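Local coordinates for protein VESB protease (Vibrio cholerae, PDB 4LK4) that probably acts as a secreted trypsin-like serine endopeptidase of the S1 family, with an Ig-like domain following its protease domain, at residues 119-124 / 233-238. The protein carries 1 engineered substitution. Sequence-based numbering, arbitrary orientation.
Sequences TLAGPA and NVSYFR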
loop_
_atom_site.group_PDB
_atom_site.type_symbol
_atom_site.label_atom_id
_atom_site.label_comp_id
_atom_site.label_asym_id
_atom_site.label_seq_id
_atom_site.Cartn_x
_atom_site.Cartn_y
_atom_site.Cartn_z
ATOM N N THR A 119 -1.883 14.242 -5.795
ATOM C CA THR A 119 -3.186 14.516 -5.262
ATOM C C THR A 119 -4.013 13.303 -5.592
ATOM O O THR A 119 -4.062 12.857 -6.744
ATOM C CB THR A 119 -3.769 15.803 -5.881
ATOM O OG1 THR A 119 -2.922 16.908 -5.535
ATOM C CG2 THR A 119 -5.187 16.077 -5.357
ATOM N N LEU A 120 -4.627 12.742 -4.561
ATOM C CA LEU A 120 -5.419 11.541 -4.709
ATOM C C LEU A 120 -6.818 11.923 -5.085
ATOM O O LEU A 120 -7.280 12.996 -4.734
ATOM C CB LEU A 120 -5.437 10.765 -3.397
ATOM C CG LEU A 120 -4.133 10.120 -2.937
ATOM C CD1 LEU A 120 -4.393 9.250 -1.719
ATOM C CD2 LEU A 120 -3.524 9.281 -4.027
ATOM N N ALA A 121 -7.501 11.052 -5.814
ATOM C CA ALA A 121 -8.894 11.313 -6.170
ATOM C C ALA A 121 -9.800 11.283 -4.912
ATOM O O ALA A 121 -9.541 10.547 -3.961
ATOM C CB ALA A 121 -9.366 10.294 -7.184
ATOM N N GLY A 122 -10.861 12.091 -4.944
ATOM C CA GLY A 122 -11.803 12.211 -3.848
ATOM C C GLY A 122 -12.615 10.948 -3.701
ATOM O O GLY A 122 -12.798 10.198 -4.651
ATOM N N PRO A 123 -13.117 10.695 -2.502
ATOM C CA PRO A 123 -13.916 9.472 -2.310
ATOM C C PRO A 123 -15.052 9.309 -3.338
ATOM O O PRO A 123 -15.368 8.195 -3.723
ATOM C CB PRO A 123 -14.509 9.645 -0.906
ATOM C CG PRO A 123 -13.738 10.752 -0.256
ATOM C CD PRO A 123 -13.058 11.559 -1.307
ATOM N N ALA A 124 -15.649 10.411 -3.781
ATOM C CA ALA A 124 -16.751 10.344 -4.730
ATOM C C ALA A 124 -16.333 10.347 -6.212
ATOM O O ALA A 124 -17.191 10.195 -7.091
ATOM C CB ALA A 124 -17.705 11.502 -4.467
ATOM N N ASN A 233 -8.760 0.775 -6.874
ATOM C CA ASN A 233 -9.566 1.966 -6.866
ATOM C C ASN A 233 -9.248 2.915 -5.685
ATOM O O ASN A 233 -9.669 2.676 -4.565
ATOM C CB ASN A 233 -11.011 1.510 -6.825
ATOM C CG ASN A 233 -11.993 2.653 -6.739
ATOM O OD1 ASN A 233 -11.618 3.829 -6.589
ATOM N ND2 ASN A 233 -13.276 2.315 -6.838
ATOM N N VAL A 234 -8.521 3.999 -5.945
ATOM C CA VAL A 234 -8.103 4.877 -4.877
ATOM C C VAL A 234 -9.271 5.575 -4.161
ATOM O O VAL A 234 -9.209 5.800 -2.932
ATOM C CB VAL A 234 -7.081 5.909 -5.377
ATOM C CG1 VAL A 234 -6.884 7.053 -4.388
ATOM C CG2 VAL A 234 -5.756 5.234 -5.616
ATOM N N SER A 235 -10.325 5.919 -4.890
ATOM C CA SER A 235 -11.487 6.570 -4.249
ATOM C C SER A 235 -12.065 5.718 -3.137
ATOM O O SER A 235 -12.369 6.207 -2.056
ATOM C CB SER A 235 -12.584 6.843 -5.246
ATOM O OG SER A 235 -12.206 7.913 -6.063
ATOM N N TYR A 236 -12.179 4.424 -3.406
ATOM C CA TYR A 236 -12.809 3.495 -2.502
ATOM C C TYR A 236 -11.942 3.317 -1.265
ATOM O O TYR A 236 -12.417 2.800 -0.261
ATOM C CB TYR A 236 -13.007 2.167 -3.257
ATOM C CG TYR A 236 -13.585 1.005 -2.480
ATOM C CD1 TYR A 236 -14.956 0.858 -2.321
ATOM C CD2 TYR A 236 -12.772 0.055 -1.932
ATOM C CE1 TYR A 236 -15.503 -0.208 -1.610
ATOM C CE2 TYR A 236 -13.297 -1.016 -1.217
ATOM C CZ TYR A 236 -14.665 -1.135 -1.067
ATOM O OH TYR A 236 -15.180 -2.191 -0.377
ATOM N N PHE A 237 -10.663 3.704 -1.349
ATOM C CA PHE A 237 -9.692 3.416 -0.290
ATOM C C PHE A 237 -9.161 4.629 0.499
ATOM O O PHE A 237 -8.234 4.482 1.299
ATOM C CB PHE A 237 -8.526 2.562 -0.852
ATOM C CG PHE A 237 -8.845 1.074 -0.945
ATOM C CD1 PHE A 237 -9.247 0.364 0.173
ATOM C CD2 PHE A 237 -8.755 0.402 -2.152
ATOM C CE1 PHE A 237 -9.543 -0.992 0.083
ATOM C CE2 PHE A 237 -9.068 -0.929 -2.261
ATOM C CZ PHE A 237 -9.457 -1.637 -1.136
ATOM N N ARG A 238 -9.773 5.799 0.331
ATOM C CA ARG A 238 -9.280 7.014 0.970
ATOM C C ARG A 238 -9.163 6.900 2.488
ATOM O O ARG A 238 -8.150 7.328 3.057
ATOM C CB ARG A 238 -10.159 8.191 0.581
ATOM C CG ARG A 238 -10.119 8.514 -0.911
ATOM C CD ARG A 238 -8.709 8.806 -1.360
ATOM N NE ARG A 238 -8.098 9.777 -0.466
ATOM C CZ ARG A 238 -8.195 11.099 -0.598
ATOM N NH1 ARG A 238 -8.852 11.631 -1.612
ATOM N NH2 ARG A 238 -7.620 11.890 0.296
#
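Arg238 and Ser235 each hydrogen-bond a backbone carbonyl of the irregular segment 119-124. Arg238 NH1 donates to Ala121 O at 2.7 Å, with an N-H...O angle of 151°. The oxygen lies near the guanidinium plane, at its edge, whereas NH1 stands above the carbonyl plane, 53° out of it. Bends at chi2 and chi3 fold the arginine back, and its CD also rests 3.2 Å from Ala121 O. One residue on, Ser235 OG donates to Gly122 O at 2.8 Å, tilted out of that carbonyl's plane. The serine OG lies beside its own backbone N, chi1 -74°, and is also hydrogen-bonded to the backbone N of Arg126, so one buried hydroxyl ties the 233-238 turn both to Gly122 O and to the start of helix 125-128.

Van der Waals contacts flank these bonds. Leu120 lays CB over one face of the guanidinium, toward its rim and 3.9 Å from Arg238 CZ, while its CD1 approaches NE. The other methyl, CD2, makes an apolar contact with Val234 CG1 at 4.0 Å, the two side chains crossing at about a right angle; both residues also touch Leu52 of strand 50-53. Ala121 CB packs against Ser235 OG, and Ser235 CB sits 3.4 Å from Pro123 O.

Backbone hydrogen bonds of Thr119 and Ala121 with Gln211, and of Val234 with Leu212, set both segments beside strand 211-216. The contact thus joins the connection between the two beta-barrels of the chymotrypsin-like fold to the turn from strand 229-233 into helix 238-243, the C-terminal helix of the trypsin-type protease domain.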